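Seryl-tRNA synthetase, cytoplasmic (Candida albicans, PDB 3QO7) catalyses the ATP-dependent attachment of serine to tRNA(Ser), first forming seryl-adenylate and then transferring the serine to the acceptor end of the tRNA. Local coordinates at residues Gly291-His296 against Thr408-Cys413; Phe298-Gln303 against Asn402-Ala407; Arg318-Ser323 against Glu366-Ser371. All coordinates share one frame; numbering follows the deposited sequence. Where two conformers were deposited one is given.

Contact 1 of 3, residues Gly291-His296 against Thr408-Cys413. With ATP (adenosine-5'-triphosphate), chain B.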
loop_
_atom_site.group_PDB
_atom_site.type_symbol
_atom_site.label_atom_id
_atom_site.label_comp_id
_atom_site.label_asym_id
_atom_site.label_seq_id
_atom_site.Cartn_x
_atom_site.Cartn_y
_atom_site.Cartn_z
ATOM N N GLY A 291 -12.429 15.909 1.792
ATOM C CA GLY A 291 -12.802 14.732 2.554
ATOM C C GLY A 291 -12.203 13.410 2.054
ATOM O O GLY A 291 -11.333 13.388 1.176
ATOM N N ILE A 292 -12.679 12.305 2.631
ATOM C CA ILE A 292 -12.158 10.979 2.343
ATOM C C ILE A 292 -13.167 10.114 1.575
ATOM O O ILE A 292 -13.156 8.886 1.658
ATOM C CB ILE A 292 -11.688 10.225 3.632
ATOM C CG1 ILE A 292 -12.844 9.960 4.603
ATOM C CG2 ILE A 292 -10.530 10.953 4.349
ATOM C CD1 ILE A 292 -12.334 9.246 5.913
ATOM N N PHE A 293 -14.038 10.773 0.826
ATOM C CA PHE A 293 -15.027 10.089 0.036
ATOM C C PHE A 293 -14.474 9.550 -1.282
ATOM O O PHE A 293 -14.777 8.437 -1.676
ATOM C CB PHE A 293 -16.202 11.028 -0.256
ATOM C CG PHE A 293 -17.288 10.376 -1.021
ATOM C CD1 PHE A 293 -18.286 9.683 -0.364
ATOM C CD2 PHE A 293 -17.277 10.387 -2.396
ATOM C CE1 PHE A 293 -19.287 9.043 -1.068
ATOM C CE2 PHE A 293 -18.275 9.755 -3.111
ATOM C CZ PHE A 293 -19.284 9.080 -2.446
ATOM N N ARG A 294 -13.703 10.364 -1.986
ATOM C CA ARG A 294 -13.098 9.968 -3.250
ATOM C C ARG A 294 -11.627 10.325 -3.094
ATOM O O ARG A 294 -11.261 11.494 -3.146
ATOM C CB ARG A 294 -13.767 10.728 -4.416
ATOM C CG ARG A 294 -13.546 10.176 -5.877
ATOM C CD ARG A 294 -14.146 8.766 -6.125
ATOM N NE ARG A 294 -15.432 8.771 -6.843
ATOM C CZ ARG A 294 -16.098 7.674 -7.231
ATOM N NH1 ARG A 294 -17.260 7.782 -7.872
ATOM N NH2 ARG A 294 -15.607 6.461 -6.985
ATOM N N VAL A 295 -10.799 9.319 -2.827
ATOM C CA VAL A 295 -9.373 9.522 -2.545
ATOM C C VAL A 295 -8.524 8.504 -3.317
ATOM O O VAL A 295 -9.073 7.613 -3.967
ATOM C CB VAL A 295 -9.071 9.452 -1.014
ATOM C CG1 VAL A 295 -9.617 10.685 -0.293
ATOM C CG2 VAL A 295 -9.652 8.176 -0.406
ATOM N N HIS A 296 -7.197 8.620 -3.265
ATOM C CA HIS A 296 -6.326 7.711 -4.061
ATOM C C HIS A 296 -5.975 6.379 -3.389
ATOM O O HIS A 296 -5.597 5.419 -4.061
ATOM C CB HIS A 296 -5.035 8.402 -4.461
ATOM C CG HIS A 296 -5.238 9.569 -5.364
ATOM N ND1 HIS A 296 -5.618 9.432 -6.684
ATOM C CD2 HIS A 296 -5.140 10.897 -5.135
ATOM C CE1 HIS A 296 -5.736 10.626 -7.229
ATOM N NE2 HIS A 296 -5.446 11.531 -6.314
ATOM N N THR A 408 -14.141 1.385 3.410
ATOM C CA THR A 408 -14.280 1.864 4.780
ATOM C C THR A 408 -14.255 3.390 4.980
ATOM O O THR A 408 -15.049 3.931 5.757
ATOM C CB THR A 408 -13.304 1.151 5.705
ATOM O OG1 THR A 408 -11.959 1.451 5.311
ATOM C CG2 THR A 408 -13.548 -0.369 5.636
ATOM N N GLU A 409 -13.377 4.092 4.269
ATOM C CA GLU A 409 -13.337 5.549 4.387
ATOM C C GLU A 409 -14.639 6.141 3.867
ATOM O O GLU A 409 -15.213 7.050 4.470
ATOM C CB GLU A 409 -12.126 6.140 3.655
ATOM C CG GLU A 409 -10.803 6.052 4.461
ATOM C CD GLU A 409 -10.055 4.710 4.327
ATOM O OE1 GLU A 409 -10.571 3.784 3.667
ATOM O OE2 GLU A 409 -8.935 4.590 4.868
ATOM N N ARG A 410 -15.120 5.615 2.753
ATOM C CA ARG A 410 -16.369 6.117 2.192
ATOM C C ARG A 410 -17.552 5.765 3.113
ATOM O O ARG A 410 -18.406 6.610 3.394
ATOM C CB ARG A 410 -16.558 5.612 0.771
ATOM C CG ARG A 410 -17.804 6.111 0.144
ATOM C CD ARG A 410 -17.928 5.662 -1.302
ATOM N NE ARG A 410 -16.894 6.248 -2.133
ATOM C CZ ARG A 410 -17.001 6.394 -3.449
ATOM N NH1 ARG A 410 -18.099 5.988 -4.071
ATOM N NH2 ARG A 410 -16.008 6.943 -4.140
ATOM N N THR A 411 -17.560 4.549 3.656
ATOM C CA THR A 411 -18.576 4.194 4.635
ATOM C C THR A 411 -18.557 5.092 5.873
ATOM O O THR A 411 -19.610 5.427 6.432
ATOM C CB THR A 411 -18.453 2.724 5.027
ATOM O OG1 THR A 411 -18.673 1.917 3.847
ATOM C CG2 THR A 411 -19.475 2.376 6.135
ATOM N N ILE A 412 -17.363 5.486 6.296
ATOM C CA ILE A 412 -17.231 6.461 7.373
ATOM C C ILE A 412 -17.946 7.765 7.030
ATOM O O ILE A 412 -18.688 8.299 7.853
ATOM C CB ILE A 412 -15.742 6.737 7.709
ATOM C CG1 ILE A 412 -15.121 5.473 8.290
ATOM C CG2 ILE A 412 -15.598 7.926 8.678
ATOM C CD1 ILE A 412 -13.685 5.630 8.695
ATOM N N CYS A 413 -17.738 8.266 5.809
ATOM C CA CYS A 413 -18.395 9.498 5.388
ATOM C C CYS A 413 -19.897 9.405 5.553
ATOM O O CYS A 413 -20.534 10.315 6.062
ATOM C CB CYS A 413 -18.071 9.815 3.936
ATOM S SG CYS A 413 -16.304 10.155 3.643
HETATM P PG ATP B . -18.770 2.604 -10.072
HETATM O O1G ATP B . -18.409 2.408 -11.526
HETATM O O2G ATP B . -17.725 3.353 -9.271
HETATM O O3G ATP B . -20.184 3.094 -9.868
HETATM P PB ATP B . -17.558 0.108 -9.658
HETATM O O1B ATP B . -16.508 0.790 -10.507
HETATM O O2B ATP B . -18.067 -1.256 -10.040
HETATM O O3B ATP B . -18.780 1.118 -9.421
HETATM P PA ATP B . -15.506 0.118 -7.728
HETATM O O1A ATP B . -14.817 1.101 -8.661
HETATM O O2A ATP B . -14.989 -1.293 -7.550
HETATM O O3A ATP B . -17.049 -0.019 -8.150
HETATM O "O5'" ATP B . -15.891 0.809 -6.324
HETATM C "C5'" ATP B . -16.903 0.166 -5.545
HETATM C "C4'" ATP B . -16.881 0.787 -4.169
HETATM O "O4'" ATP B . -15.550 1.228 -3.857
HETATM C "C3'" ATP B . -17.720 2.027 -4.208
HETATM O "O3'" ATP B . -19.027 1.691 -3.740
HETATM C "C2'" ATP B . -16.993 3.014 -3.316
HETATM O "O2'" ATP B . -17.555 2.936 -2.003
HETATM C "C1'" ATP B . -15.552 2.528 -3.264
HETATM N N9 ATP B . -14.650 3.461 -4.004
HETATM C C8 ATP B . -14.461 3.464 -5.337
HETATM N N7 ATP B . -13.581 4.432 -5.708
HETATM C C5 ATP B . -13.189 5.082 -4.594
HETATM C C6 ATP B . -12.272 6.206 -4.279
HETATM N N6 ATP B . -11.587 6.834 -5.270
HETATM N N1 ATP B . -12.134 6.578 -2.989
HETATM C C2 ATP B . -12.799 5.956 -2.002
HETATM N N3 ATP B . -13.642 4.923 -2.220
HETATM C C4 ATP B . -13.888 4.441 -3.471
#
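Phe-293 and Arg-410 meet face to face where the loop of motif 2 of this class II synthetase, running between strands 269-278 and 297-307, lies against the first turns of the motif 3 helix 408-419. The guanidinium of Arg-410 lies flat on the phenyl ring, planes 11° apart, and CZ stands 4.0 Å from the ring centroid, a cation-pi stack over the face. The aliphatic chain adds a CH-pi contact through Arg-410 CD, off-centre on the same ring. Arg-410 leaves the helix extended, with CG anti to the backbone N (chi1 -179°), and its bend at chi3 lays the head between the Phe-293 ring and the ATP ribose. The opposite face of the guanidinium meets C2' of that ribose.

Polar bonds fix the rotation of this head. NE of Arg-410 donates to Phe-293 O at 3.1 Å, tilted out of the carbonyl plane, NH2 adds a weak bond to the same oxygen, and NH1 reaches Glu-366 O.

Apolar packing joins loop to helix next to this stack, around Cys-413 SG. Ile-292 CG1 rests on Cys-413 SG at 3.6 Å, and its CD1 on Glu-409 CG at 3.8 Å; the Glu-409 carboxylate turns away to Glu-299 N.

The loop itself reads the adenine by backbone atoms: ATP N6 donates to Val-295 O at 2.9 Å, and Val-295 N donates to ATP N1 at 3.1 Å, nearly straight at 171°.

Contact 2 of 3, residues Phe298-Gln303 against Asn402-Ala407. With ATP (adenosine-5'-triphosphate), chain B.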
loop_
_atom_site.group_PDB
_atom_site.type_symbol
_atom_site.label_atom_id
_atom_site.label_comp_id
_atom_site.label_asym_id
_atom_site.label_seq_id
_atom_site.Cartn_x
_atom_site.Cartn_y
_atom_site.Cartn_z
ATOM N N PHE A 298 -7.300 3.721 0.011
ATOM C CA PHE A 298 -8.355 3.447 0.992
ATOM C C PHE A 298 -8.477 1.948 1.208
ATOM O O PHE A 298 -7.900 1.152 0.457
ATOM C CB PHE A 298 -9.702 4.029 0.535
ATOM C CG PHE A 298 -10.160 3.499 -0.812
ATOM C CD1 PHE A 298 -10.932 2.329 -0.899
ATOM C CD2 PHE A 298 -9.787 4.133 -1.986
ATOM C CE1 PHE A 298 -11.348 1.821 -2.138
ATOM C CE2 PHE A 298 -10.179 3.619 -3.224
ATOM C CZ PHE A 298 -10.967 2.460 -3.298
ATOM N N GLU A 299 -9.226 1.556 2.230
ATOM C CA GLU A 299 -9.379 0.138 2.511
ATOM C C GLU A 299 -10.745 -0.385 2.086
ATOM O O GLU A 299 -11.748 0.353 2.074
ATOM C CB GLU A 299 -9.091 -0.160 3.977
ATOM C CG GLU A 299 -7.612 0.046 4.349
ATOM C CD GLU A 299 -7.241 1.517 4.349
ATOM O OE1 GLU A 299 -7.909 2.268 5.116
ATOM O OE2 GLU A 299 -6.320 1.915 3.567
ATOM N N LYS A 300 -10.783 -1.657 1.713
ATOM C CA LYS A 300 -12.020 -2.258 1.244
ATOM C C LYS A 300 -12.117 -3.695 1.741
ATOM O O LYS A 300 -11.189 -4.477 1.564
ATOM C CB LYS A 300 -12.075 -2.185 -0.290
ATOM C CG LYS A 300 -13.398 -2.542 -0.928
ATOM C CD LYS A 300 -13.273 -2.652 -2.458
ATOM C CE LYS A 300 -13.544 -1.323 -3.166
ATOM N NZ LYS A 300 -13.692 -1.498 -4.655
ATOM N N ILE A 301 -13.212 -4.011 2.426
ATOM C CA ILE A 301 -13.625 -5.394 2.602
ATOM C C ILE A 301 -14.479 -5.784 1.401
ATOM O O ILE A 301 -15.520 -5.179 1.136
ATOM C CB ILE A 301 -14.446 -5.604 3.863
ATOM C CG1 ILE A 301 -13.665 -5.129 5.082
ATOM C CG2 ILE A 301 -14.859 -7.086 3.981
ATOM C CD1 ILE A 301 -12.362 -5.847 5.231
ATOM N N GLU A 302 -14.026 -6.797 0.675
ATOM C CA GLU A 302 -14.636 -7.195 -0.578
ATOM C C GLU A 302 -15.216 -8.627 -0.495
ATOM O O GLU A 302 -14.572 -9.508 0.023
ATOM C CB GLU A 302 -13.563 -7.128 -1.649
ATOM C CG GLU A 302 -14.055 -7.483 -3.022
ATOM C CD GLU A 302 -14.751 -6.336 -3.719
ATOM O OE1 GLU A 302 -14.897 -5.250 -3.099
ATOM O OE2 GLU A 302 -15.146 -6.526 -4.900
ATOM N N GLN A 303 -16.432 -8.864 -0.976
ATOM C CA GLN A 303 -16.922 -10.242 -1.111
ATOM C C GLN A 303 -16.437 -10.817 -2.440
ATOM O O GLN A 303 -16.654 -10.196 -3.494
ATOM C CB GLN A 303 -18.444 -10.321 -1.136
ATOM C CG GLN A 303 -19.200 -9.671 -0.005
ATOM C CD GLN A 303 -20.713 -9.828 -0.195
ATOM O OE1 GLN A 303 -21.211 -10.941 -0.376
ATOM N NE2 GLN A 303 -21.442 -8.714 -0.173
ATOM N N ASN A 402 -18.299 -10.665 -7.524
ATOM C CA ASN A 402 -17.613 -9.818 -6.561
ATOM C C ASN A 402 -18.568 -8.722 -6.119
ATOM O O ASN A 402 -19.322 -8.201 -6.932
ATOM C CB ASN A 402 -16.368 -9.198 -7.195
ATOM C CG ASN A 402 -16.719 -8.169 -8.259
ATOM O OD1 ASN A 402 -16.764 -8.493 -9.444
ATOM N ND2 ASN A 402 -17.010 -6.919 -7.831
ATOM N N SER A 403 -18.545 -8.369 -4.840
ATOM C CA SER A 403 -19.394 -7.300 -4.312
ATOM C C SER A 403 -18.703 -6.608 -3.155
ATOM O O SER A 403 -18.329 -7.251 -2.190
ATOM C CB SER A 403 -20.719 -7.875 -3.822
ATOM O OG SER A 403 -21.545 -6.870 -3.229
ATOM N N THR A 404 -18.530 -5.302 -3.224
ATOM C CA THR A 404 -17.954 -4.598 -2.079
ATOM C C THR A 404 -18.755 -4.932 -0.821
ATOM O O THR A 404 -19.993 -4.963 -0.870
ATOM C CB THR A 404 -17.981 -3.055 -2.277
ATOM O OG1 THR A 404 -17.325 -2.706 -3.510
ATOM C CG2 THR A 404 -17.275 -2.372 -1.106
ATOM N N LEU A 405 -18.099 -5.214 0.307
ATOM C CA LEU A 405 -18.884 -5.168 1.539
ATOM C C LEU A 405 -18.809 -3.754 2.036
ATOM O O LEU A 405 -19.822 -3.151 2.322
ATOM C CB LEU A 405 -18.446 -6.141 2.638
ATOM C CG LEU A 405 -19.441 -6.072 3.828
ATOM C CD1 LEU A 405 -20.743 -6.893 3.640
ATOM C CD2 LEU A 405 -18.773 -6.480 5.120
ATOM N N SER A 406 -17.603 -3.205 2.118
ATOM C CA SER A 406 -17.454 -1.845 2.619
ATOM C C SER A 406 -16.159 -1.238 2.156
ATOM O O SER A 406 -15.099 -1.788 2.416
ATOM C CB SER A 406 -17.470 -1.824 4.155
ATOM O OG SER A 406 -17.215 -0.515 4.636
ATOM N N ALA A 407 -16.246 -0.115 1.464
ATOM C CA ALA A 407 -15.097 0.742 1.270
ATOM C C ALA A 407 -15.108 1.604 2.529
ATOM O O ALA A 407 -16.001 2.442 2.719
ATOM C CB ALA A 407 -15.289 1.592 0.030
HETATM P PG ATP B . -18.770 2.604 -10.072
HETATM O O1G ATP B . -18.409 2.408 -11.526
HETATM O O2G ATP B . -17.725 3.353 -9.271
HETATM O O3G ATP B . -20.184 3.094 -9.868
HETATM P PB ATP B . -17.558 0.108 -9.658
HETATM O O1B ATP B . -16.508 0.790 -10.507
HETATM O O2B ATP B . -18.067 -1.256 -10.040
HETATM O O3B ATP B . -18.780 1.118 -9.421
HETATM P PA ATP B . -15.506 0.118 -7.728
HETATM O O1A ATP B . -14.817 1.101 -8.661
HETATM O O2A ATP B . -14.989 -1.293 -7.550
HETATM O O3A ATP B . -17.049 -0.019 -8.150
HETATM O "O5'" ATP B . -15.891 0.809 -6.324
HETATM C "C5'" ATP B . -16.903 0.166 -5.545
HETATM C "C4'" ATP B . -16.881 0.787 -4.169
HETATM O "O4'" ATP B . -15.550 1.228 -3.857
HETATM C "C3'" ATP B . -17.720 2.027 -4.208
HETATM O "O3'" ATP B . -19.027 1.691 -3.740
HETATM C "C2'" ATP B . -16.993 3.014 -3.316
HETATM O "O2'" ATP B . -17.555 2.936 -2.003
HETATM C "C1'" ATP B . -15.552 2.528 -3.264
HETATM N N9 ATP B . -14.650 3.461 -4.004
HETATM C C8 ATP B . -14.461 3.464 -5.337
HETATM N N7 ATP B . -13.581 4.432 -5.708
HETATM C C5 ATP B . -13.189 5.082 -4.594
HETATM C C6 ATP B . -12.272 6.206 -4.279
HETATM N N6 ATP B . -11.587 6.834 -5.270
HETATM N N1 ATP B . -12.134 6.578 -2.989
HETATM C C2 ATP B . -12.799 5.956 -2.002
HETATM N N3 ATP B . -13.642 4.923 -2.220
HETATM C C4 ATP B . -13.888 4.441 -3.471
#
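Ile-301 sits opposite two residues, Leu-405 and Ser-406, in a classic beta bulge, and here the antiparallel strands are tightly joined. Ile-301 O accepts from both Leu-405 N (2.7 Å) and Ser-406 N (3.0 Å), while Ile-301 N donates to Ser-406 O. Beside the bulge Ile-301 CG2 packs on Leu-405 CB at 3.9 Å, the two side chains pointing the same way toward helix 183-201. Beyond the register shift, Gln-303 and Ser-403 form a hydrogen-bonded pair, with Gln-303 N to Ser-403 O at 2.8 Å; the amide of Gln-303 goes on to Met-319 O of helix 312-329.

Side chains on the ligand face touch each other more loosely. Lys-300 CG only brushes Thr-404 CG2 (3.9 Å), and at the partly exposed end Asn-402 ND2 gives Glu-302 OE2 a weak bond of 3.5 Å. ATP lies along this face: the adenine spreads over a face of the Phe-298 ring, and Lys-300, extended to CD and bent at chi3 (-90°), brings NZ to 3.2 Å from ATP O2A. Glu-302 and Thr-404, probable serine ligands by analogy with relatives, project beside it. Motif 2 and motif 3 strands paired beneath the nucleotide are the hallmark of the class II synthetase active site.

Contact 3 of 3, residues Arg318-Ser323 against Glu366-Ser371. With ATP (adenosine-5'-triphosphate), chain B.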
loop_
_atom_site.group_PDB
_atom_site.type_symbol
_atom_site.label_atom_id
_atom_site.label_comp_id
_atom_site.label_asym_id
_atom_site.label_seq_id
_atom_site.Cartn_x
_atom_site.Cartn_y
_atom_site.Cartn_z
ATOM N N ARG A 318 -27.826 -13.524 -3.031
ATOM C CA ARG A 318 -27.245 -13.738 -1.705
ATOM C C ARG A 318 -26.244 -12.629 -1.341
ATOM O O ARG A 318 -26.263 -12.066 -0.231
ATOM C CB ARG A 318 -26.546 -15.103 -1.704
ATOM C CG ARG A 318 -26.524 -15.836 -0.381
ATOM C CD ARG A 318 -26.206 -17.330 -0.573
ATOM N NE ARG A 318 -27.419 -18.085 -0.884
ATOM C CZ ARG A 318 -27.540 -18.956 -1.885
ATOM N NH1 ARG A 318 -26.512 -19.205 -2.705
ATOM N NH2 ARG A 318 -28.701 -19.578 -2.059
ATOM N N MET A 319 -25.360 -12.323 -2.293
ATOM C CA MET A 319 -24.315 -11.325 -2.069
ATOM C C MET A 319 -24.813 -9.896 -1.836
ATOM O O MET A 319 -24.301 -9.187 -0.952
ATOM C CB MET A 319 -23.317 -11.360 -3.220
ATOM C CG MET A 319 -22.528 -12.667 -3.224
ATOM S SD MET A 319 -21.518 -12.957 -4.668
ATOM C CE MET A 319 -20.263 -11.698 -4.536
ATOM N N ILE A 320 -25.796 -9.459 -2.623
ATOM C CA ILE A 320 -26.248 -8.097 -2.468
ATOM C C ILE A 320 -27.048 -8.089 -1.154
ATOM O O ILE A 320 -27.031 -7.102 -0.388
ATOM C CB ILE A 320 -27.042 -7.584 -3.730
ATOM C CG1 ILE A 320 -27.393 -6.101 -3.603
ATOM C CG2 ILE A 320 -28.301 -8.392 -3.949
ATOM C CD1 ILE A 320 -26.190 -5.174 -3.458
ATOM N N GLY A 321 -27.722 -9.213 -0.892
ATOM C CA GLY A 321 -28.395 -9.418 0.378
ATOM C C GLY A 321 -27.459 -9.146 1.547
ATOM O O GLY A 321 -27.835 -8.432 2.479
ATOM N N CYS A 322 -26.238 -9.682 1.501
ATOM C CA CYS A 322 -25.276 -9.445 2.578
ATOM C C CYS A 322 -24.873 -8.008 2.767
ATOM O O CYS A 322 -24.761 -7.552 3.898
ATOM C CB CYS A 322 -23.967 -10.238 2.395
ATOM S SG CYS A 322 -24.118 -11.984 2.679
ATOM N N SER A 323 -24.576 -7.309 1.683
ATOM C CA SER A 323 -24.228 -5.901 1.813
ATOM C C SER A 323 -25.413 -5.082 2.377
ATOM O O SER A 323 -25.236 -4.227 3.264
ATOM C CB SER A 323 -23.731 -5.366 0.476
ATOM O OG SER A 323 -22.562 -6.075 0.082
ATOM N N GLU A 366 -22.985 5.964 -4.213
ATOM C CA GLU A 366 -22.666 4.557 -4.285
ATOM C C GLU A 366 -21.656 4.119 -3.215
ATOM O O GLU A 366 -20.597 4.717 -3.075
ATOM C CB GLU A 366 -22.154 4.230 -5.678
ATOM C CG GLU A 366 -21.710 2.805 -5.842
ATOM C CD GLU A 366 -20.408 2.707 -6.586
ATOM O OE1 GLU A 366 -20.142 3.595 -7.422
ATOM O OE2 GLU A 366 -19.651 1.743 -6.341
ATOM N N LEU A 367 -21.993 3.066 -2.467
ATOM C CA LEU A 367 -21.088 2.500 -1.461
ATOM C C LEU A 367 -20.672 1.073 -1.804
ATOM O O LEU A 367 -19.693 0.558 -1.286
ATOM C CB LEU A 367 -21.742 2.499 -0.078
ATOM C CG LEU A 367 -21.940 3.875 0.522
ATOM C CD1 LEU A 367 -22.235 3.736 1.981
ATOM C CD2 LEU A 367 -20.707 4.694 0.294
ATOM N N VAL A 368 -21.419 0.449 -2.694
ATOM C CA VAL A 368 -21.294 -0.957 -2.919
ATOM C C VAL A 368 -21.628 -1.220 -4.347
ATOM O O VAL A 368 -22.548 -0.646 -4.864
ATOM C CB VAL A 368 -22.302 -1.746 -2.053
ATOM C CG1 VAL A 368 -22.515 -3.152 -2.609
ATOM C CG2 VAL A 368 -21.834 -1.811 -0.603
ATOM N N SER A 369 -20.898 -2.131 -4.960
ATOM C CA SER A 369 -21.100 -2.510 -6.331
ATOM C C SER A 369 -21.029 -4.037 -6.385
ATOM O O SER A 369 -20.071 -4.638 -5.880
ATOM C CB SER A 369 -19.964 -1.921 -7.138
ATOM O OG SER A 369 -20.244 -2.014 -8.503
ATOM N N CYS A 370 -22.030 -4.678 -6.978
ATOM C CA CYS A 370 -22.113 -6.134 -6.936
ATOM C C CYS A 370 -22.360 -6.714 -8.331
ATOM O O CYS A 370 -23.342 -6.369 -8.972
ATOM C CB CYS A 370 -23.196 -6.564 -5.938
ATOM S SG CYS A 370 -23.579 -8.325 -5.959
ATOM N N SER A 371 -21.474 -7.600 -8.796
ATOM C CA SER A 371 -21.479 -8.026 -10.201
ATOM C C SER A 371 -21.392 -9.510 -10.350
ATOM O O SER A 371 -20.537 -10.143 -9.745
ATOM C CB SER A 371 -20.280 -7.453 -10.955
ATOM O OG SER A 371 -20.326 -6.044 -11.017
HETATM P PG ATP B . -18.770 2.604 -10.072
HETATM O O1G ATP B . -18.409 2.408 -11.526
HETATM O O2G ATP B . -17.725 3.353 -9.271
HETATM O O3G ATP B . -20.184 3.094 -9.868
HETATM P PB ATP B . -17.558 0.108 -9.658
HETATM O O1B ATP B . -16.508 0.790 -10.507
HETATM O O2B ATP B . -18.067 -1.256 -10.040
HETATM O O3B ATP B . -18.780 1.118 -9.421
HETATM P PA ATP B . -15.506 0.118 -7.728
HETATM O O1A ATP B . -14.817 1.101 -8.661
HETATM O O2A ATP B . -14.989 -1.293 -7.550
HETATM O O3A ATP B . -17.049 -0.019 -8.150
HETATM O "O5'" ATP B . -15.891 0.809 -6.324
HETATM C "C5'" ATP B . -16.903 0.166 -5.545
HETATM C "C4'" ATP B . -16.881 0.787 -4.169
HETATM O "O4'" ATP B . -15.550 1.228 -3.857
HETATM C "C3'" ATP B . -17.720 2.027 -4.208
HETATM O "O3'" ATP B . -19.027 1.691 -3.740
HETATM C "C2'" ATP B . -16.993 3.014 -3.316
HETATM O "O2'" ATP B . -17.555 2.936 -2.003
HETATM C "C1'" ATP B . -15.552 2.528 -3.264
HETATM N N9 ATP B . -14.650 3.461 -4.004
HETATM C C8 ATP B . -14.461 3.464 -5.337
HETATM N N7 ATP B . -13.581 4.432 -5.708
HETATM C C5 ATP B . -13.189 5.082 -4.594
HETATM C C6 ATP B . -12.272 6.206 -4.279
HETATM N N6 ATP B . -11.587 6.834 -5.270
HETATM N N1 ATP B . -12.134 6.578 -2.989
HETATM C C2 ATP B . -12.799 5.956 -2.002
HETATM N N3 ATP B . -13.642 4.923 -2.220
HETATM C C4 ATP B . -13.888 4.441 -3.471
#
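Ile-320 and Met-319 of helix 312-329 set their side chains on Cys-370, one residue of the strand that runs almost antiparallel to the helix, with axes 9.0 Å apart at closest approach. The contact across the segments is apolar. Ile-320 CD1 touches Cys-370 CB at 4.1 Å and Val-368 CG1 at 4.3 Å, bridging two alternate residues on one face of the strand. With its sulfur anti to the backbone N (chi1 171°), Cys-370 brings SG to 4.1 Å from Met-319 CB. A turn later on the helix, Ser-323 CB lies 4.0 Å from Val-368 CG1, and its hydroxyl is bonded to Thr-404 O on the neighbouring strand.

The bonds to ATP lie on the other side of strand 363-372. O3' of the ribose donates to Glu-366 OE2 at 2.7 Å, O2' gives Leu-367 O a weak bond, and Ser-369 OG points to the beta-phosphate, its exact position less certain. Leu-367 and Val-368 together face Leu-354 in a classic beta bulge, next to the ribose. Helix against one face and nucleotide against the other describe the largely antiparallel sheet of the class II synthetase core, with the bound ATP on the side away from the helix.

How the contacts relate
All three contacts belong to the catalytic core and are nested along the chain: contact 3 lies inside the loop closed by contact 2, which lies inside that of contact 1. Contacts 2 and 3 have centres about 9 Å apart and share the mixed sheet, where strands 297-307, 399-407 and 363-372 are consecutive neighbours; Asn-402 O and Ser-371 N join them by a probable hydrogen bond. Contact 1, about 12 Å from contact 2 and 18 Å from contact 3 between centres, takes its helix, 408-419, directly from the end of strand 399-407, and its loop leads into strand 297-307. Each touches the same ATP, so segments distant in sequence assemble one site around adenine, ribose and phosphates.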